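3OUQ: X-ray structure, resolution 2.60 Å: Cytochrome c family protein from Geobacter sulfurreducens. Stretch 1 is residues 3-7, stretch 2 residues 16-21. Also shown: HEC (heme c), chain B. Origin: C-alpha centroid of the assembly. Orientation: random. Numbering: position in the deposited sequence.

Stretch 1, residues 3-7: TKNVP
Stretch 2, residues 16-21: VIFSHD

Residues 5-7 and 16-19 form two antiparallel strands, their N-to-C directions at 154° and their axes approaching to 4.5 Å. Both are extended, with phi between -112° and -83° and psi between 116° and 133°. The register pairs N5 with S19, V6 with F18 and P7 with I17, at CA-CA distances of 4.4, 5.0 and 4.6 Å; K4 CA lies 5.7 Å from H20 CA.

Backbone hydrogen bonds concentrate on the central pair: V6 N donates to F18 O (2.7 Å) and F18 N to V6 O (2.8 Å). The flanking pairs are non-hydrogen-bonded, so P7, which lacks an amide hydrogen, sacrifices no bond to I17. CA-H...O contacts from N5 CA to F18 O (3.2 Å) and from I17 CA to V6 O (3.5 Å) supplement the ladder.

Beyond the strand pairing, K4 O accepts two hydrogen bonds from H20, a short one from ND1 (2.6 Å) and a longer one from N (3.3 Å). The CA-to-CB bond of H20 (phi/psi -62°/-44°; chi1 -82°, m; chi2 80°) points toward stretch 1, and its other ring nitrogen, NE2, binds HEC FE at 2.0 Å. The carbonyl thus hydrogen-bonds the ring of a heme ligand through the nitrogen left free by the metal.

N5, P7, I17 and S19 share the more exposed face. There S19 OG (chi1 t) donates to N5 OD1 (3.0 Å; N5 chi1 m, chi2 9°), while N5 CB packs on I17 CG2 (3.8 Å; I17 chi1 m, chi2 t).

V6 and F18, both t at chi1, occupy the buried, heme-facing side, where apolar side chains fit well. V6 CG2 meets the F18 ring edge at CD2 (4.3 Å) and H20 CE1 (3.8 Å). F18, chi2 79°, lays one ring face over HEC C2D, and its CZ reaches HEC CHD at 3.4 Å. The two stretches bury 371 Å² between them.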

ATOM      1  N   THR A   3      22.636  -5.804  -8.199  1.00 58.25           N
ATOM      2  CA  THR A   3      23.220  -7.144  -8.505  1.00 58.30           C
ATOM      3  C   THR A   3      22.676  -8.172  -7.520  1.00 57.91           C
ATOM      4  O   THR A   3      22.144  -9.217  -7.908  1.00 58.92           O
ATOM      5  CB  THR A   3      24.740  -7.078  -8.411  1.00 57.98           C
ATOM      6  N   LYS A   4      22.830  -7.865  -6.239  1.00 56.57           N
ATOM      7  CA  LYS A   4      22.351  -8.722  -5.173  1.00 53.99           C
ATOM      8  C   LYS A   4      21.157  -7.997  -4.569  1.00 52.88           C
ATOM      9  O   LYS A   4      20.657  -8.361  -3.506  1.00 52.60           O
ATOM     10  CB  LYS A   4      23.450  -8.917  -4.132  1.00 55.05           C
ATOM     11  CG  LYS A   4      24.744  -9.463  -4.714  1.00 54.84           C
ATOM     12  N   ASN A   5      20.724  -6.950  -5.266  1.00 51.01           N
ATOM     13  CA  ASN A   5      19.582  -6.147  -4.855  1.00 50.00           C
ATOM     14  C   ASN A   5      18.389  -6.613  -5.674  1.00 49.56           C
ATOM     15  O   ASN A   5      18.412  -6.538  -6.905  1.00 49.76           O
ATOM     16  CB  ASN A   5      19.855  -4.671  -5.129  1.00 50.87           C
ATOM     17  CG  ASN A   5      20.830  -4.062  -4.137  1.00 53.37           C
ATOM     18  OD1 ASN A   5      21.441  -4.768  -3.333  1.00 55.06           O
ATOM     19  ND2 ASN A   5      20.982  -2.740  -4.189  1.00 54.05           N
ATOM     20  N   VAL A   6      17.350  -7.105  -5.007  1.00 48.01           N
ATOM     21  CA  VAL A   6      16.172  -7.584  -5.731  1.00 46.94           C
ATOM     22  C   VAL A   6      15.060  -6.538  -5.726  1.00 44.92           C
ATOM     23  O   VAL A   6      14.627  -6.084  -4.665  1.00 44.94           O
ATOM     24  CB  VAL A   6      15.627  -8.884  -5.121  1.00 48.21           C
ATOM     25  CG1 VAL A   6      14.549  -9.457  -6.021  1.00 47.42           C
ATOM     26  CG2 VAL A   6      16.758  -9.886  -4.922  1.00 47.26           C
ATOM     27  N   PRO A   7      14.569  -6.157  -6.919  1.00 42.99           N
ATOM     28  CA  PRO A   7      13.512  -5.160  -7.087  1.00 41.28           C
ATOM     29  C   PRO A   7      12.117  -5.752  -7.043  1.00 39.74           C
ATOM     30  O   PRO A   7      11.843  -6.746  -7.711  1.00 38.60           O
ATOM     31  CB  PRO A   7      13.801  -4.574  -8.475  1.00 40.55           C
ATOM     32  CG  PRO A   7      15.155  -5.178  -8.872  1.00 41.57           C
ATOM     33  CD  PRO A   7      15.079  -6.524  -8.241  1.00 42.59           C
ATOM     34  N   VAL A  16      10.276  -1.476  -4.243  1.00 36.62           N
ATOM     35  CA  VAL A  16      10.927  -1.593  -2.960  1.00 36.75           C
ATOM     36  C   VAL A  16      12.094  -2.479  -3.318  1.00 39.46           C
ATOM     37  O   VAL A  16      11.916  -3.490  -3.997  1.00 40.43           O
ATOM     38  CB  VAL A  16      10.057  -2.325  -1.949  1.00 36.60           C
ATOM     39  CG1 VAL A  16      10.791  -2.438  -0.613  1.00 34.61           C
ATOM     40  CG2 VAL A  16       8.742  -1.604  -1.799  1.00 36.54           C
ATOM     41  N   ILE A  17      13.287  -2.103  -2.878  1.00 40.55           N
ATOM     42  CA  ILE A  17      14.470  -2.876  -3.196  1.00 41.82           C
ATOM     43  C   ILE A  17      14.998  -3.679  -2.029  1.00 43.13           C
ATOM     44  O   ILE A  17      15.420  -3.113  -1.026  1.00 45.57           O
ATOM     45  CB  ILE A  17      15.590  -1.963  -3.685  1.00 41.67           C
ATOM     46  CG1 ILE A  17      15.192  -1.331  -5.016  1.00 41.57           C
ATOM     47  CG2 ILE A  17      16.877  -2.751  -3.828  1.00 41.57           C
ATOM     48  CD1 ILE A  17      16.198  -0.332  -5.520  1.00 42.56           C
ATOM     49  N   PHE A  18      14.967  -4.999  -2.148  1.00 44.18           N
ATOM     50  CA  PHE A  18      15.511  -5.838  -1.091  1.00 44.08           C
ATOM     51  C   PHE A  18      17.006  -5.903  -1.351  1.00 45.18           C
ATOM     52  O   PHE A  18      17.434  -6.219  -2.463  1.00 46.58           O
ATOM     53  CB  PHE A  18      14.955  -7.252  -1.146  1.00 43.33           C
ATOM     54  CG  PHE A  18      15.674  -8.198  -0.238  1.00 42.98           C
ATOM     55  CD1 PHE A  18      15.409  -8.212   1.129  1.00 42.75           C
ATOM     56  CD2 PHE A  18      16.670  -9.030  -0.734  1.00 42.52           C
ATOM     57  CE1 PHE A  18      16.130  -9.040   1.991  1.00 42.29           C
ATOM     58  CE2 PHE A  18      17.394  -9.857   0.117  1.00 41.98           C
ATOM     59  CZ  PHE A  18      17.122  -9.861   1.483  1.00 42.28           C
ATOM     60  N   SER A  19      17.797  -5.603  -0.330  1.00 45.73           N
ATOM     61  CA  SER A  19      19.244  -5.619  -0.466  1.00 44.85           C
ATOM     62  C   SER A  19      19.849  -6.751   0.367  1.00 44.38           C
ATOM     63  O   SER A  19      19.740  -6.749   1.594  1.00 43.73           O
ATOM     64  CB  SER A  19      19.809  -4.269  -0.021  1.00 44.88           C
ATOM     65  OG  SER A  19      21.171  -4.146  -0.377  1.00 49.22           O
ATOM     66  N   HIS A  20      20.475  -7.716  -0.307  1.00 43.12           N
ATOM     67  CA  HIS A  20      21.096  -8.851   0.368  1.00 41.86           C
ATOM     68  C   HIS A  20      22.216  -8.425   1.309  1.00 41.82           C
ATOM     69  O   HIS A  20      22.318  -8.918   2.431  1.00 42.37           O
ATOM     70  CB  HIS A  20      21.688  -9.836  -0.647  1.00 41.04           C
ATOM     71  CG  HIS A  20      20.695 -10.792  -1.226  1.00 40.56           C
ATOM     72  ND1 HIS A  20      19.825 -10.483  -2.246  1.00 41.45           N
ATOM     73  CD2 HIS A  20      20.430 -12.079  -0.898  1.00 41.00           C
ATOM     74  CE1 HIS A  20      19.079 -11.568  -2.495  1.00 40.37           C
ATOM     75  NE2 HIS A  20      19.404 -12.570  -1.703  1.00 43.47           N
ATOM     76  N   ASP A  21      23.062  -7.517   0.839  1.00 41.75           N
ATOM     77  CA  ASP A  21      24.201  -7.058   1.617  1.00 43.34           C
ATOM     78  C   ASP A  21      23.906  -6.822   3.102  1.00 44.67           C
ATOM     79  O   ASP A  21      24.509  -7.460   3.968  1.00 45.32           O
ATOM     80  CB  ASP A  21      24.787  -5.794   0.976  1.00 44.76           C
TER
HETATM   81 FE   HEC B 601      18.550 -14.357  -1.186  1.00 47.64          FE
HETATM   82  CHA HEC B 601      16.621 -13.616  -3.911  1.00 45.88           C
HETATM   83  CHB HEC B 601      20.910 -15.780  -3.239  1.00 45.60           C
HETATM   84  CHC HEC B 601      20.642 -14.809   1.513  1.00 47.05           C
HETATM   85  CHD HEC B 601      16.174 -13.059   0.892  1.00 45.42           C
HETATM   86  NA  HEC B 601      18.722 -14.673  -3.141  1.00 45.95           N
HETATM   87  C1A HEC B 601      17.813 -14.317  -4.136  1.00 46.71           C
HETATM   88  C2A HEC B 601      18.306 -14.712  -5.425  1.00 46.28           C
HETATM   89  C3A HEC B 601      19.503 -15.316  -5.257  1.00 45.85           C
HETATM   90  C4A HEC B 601      19.758 -15.292  -3.825  1.00 45.10           C
HETATM   91  CMA HEC B 601      20.433 -15.818  -6.365  1.00 42.75           C
HETATM   92  CAA HEC B 601      17.648 -14.370  -6.728  1.00 47.67           C
HETATM   93  CBA HEC B 601      18.109 -13.041  -7.260  1.00 50.59           C
HETATM   94  CGA HEC B 601      17.188 -12.528  -8.337  1.00 53.86           C
HETATM   95  O1A HEC B 601      16.946 -13.268  -9.309  1.00 56.03           O
HETATM   96  O2A HEC B 601      16.698 -11.389  -8.210  1.00 56.89           O
HETATM   97  NB  HEC B 601      20.374 -15.122  -0.906  1.00 47.60           N
HETATM   98  C1B HEC B 601      21.198 -15.696  -1.877  1.00 47.55           C
HETATM   99  C2B HEC B 601      22.414 -16.196  -1.274  1.00 47.90           C
HETATM  100  C3B HEC B 601      22.406 -15.858   0.054  1.00 48.01           C
HETATM  101  C4B HEC B 601      21.105 -15.236   0.279  1.00 47.07           C
HETATM  102  CMB HEC B 601      23.437 -17.072  -1.973  1.00 48.41           C
HETATM  103  CAB HEC B 601      23.552 -16.020   1.078  1.00 47.14           C
HETATM  104  CBB HEC B 601      24.951 -15.633   0.609  1.00 48.41           C
HETATM  105  NC  HEC B 601      18.457 -13.933   0.749  1.00 45.80           N
HETATM  106  C1C HEC B 601      19.401 -14.200   1.736  1.00 46.19           C
HETATM  107  C2C HEC B 601      18.893 -13.845   3.032  1.00 44.43           C
HETATM  108  C3C HEC B 601      17.665 -13.364   2.848  1.00 44.36           C
HETATM  109  C4C HEC B 601      17.391 -13.413   1.449  1.00 45.04           C
HETATM  110  CMC HEC B 601      19.581 -14.024   4.362  1.00 44.40           C
HETATM  111  CAC HEC B 601      16.684 -12.930   3.919  1.00 44.08           C
HETATM  112  CBC HEC B 601      17.082 -11.671   4.643  1.00 43.37           C
HETATM  113  ND  HEC B 601      16.781 -13.554  -1.448  1.00 45.67           N
HETATM  114  C1D HEC B 601      15.908 -13.093  -0.465  1.00 46.48           C
HETATM  115  C2D HEC B 601      14.749 -12.435  -1.041  1.00 47.55           C
HETATM  116  C3D HEC B 601      14.901 -12.549  -2.386  1.00 48.05           C
HETATM  117  C4D HEC B 601      16.146 -13.254  -2.648  1.00 46.63           C
HETATM  118  CMD HEC B 601      13.675 -11.627  -0.315  1.00 44.73           C
HETATM  119  CAD HEC B 601      13.865 -12.057  -3.369  1.00 49.06           C
HETATM  120  CBD HEC B 601      13.124 -13.272  -3.861  1.00 51.64           C
HETATM  121  CGD HEC B 601      11.783 -12.923  -4.439  1.00 54.19           C
HETATM  122  O1D HEC B 601      11.725 -12.009  -5.292  1.00 55.36           O
HETATM  123  O2D HEC B 601      10.788 -13.570  -4.040  1.00 55.68           O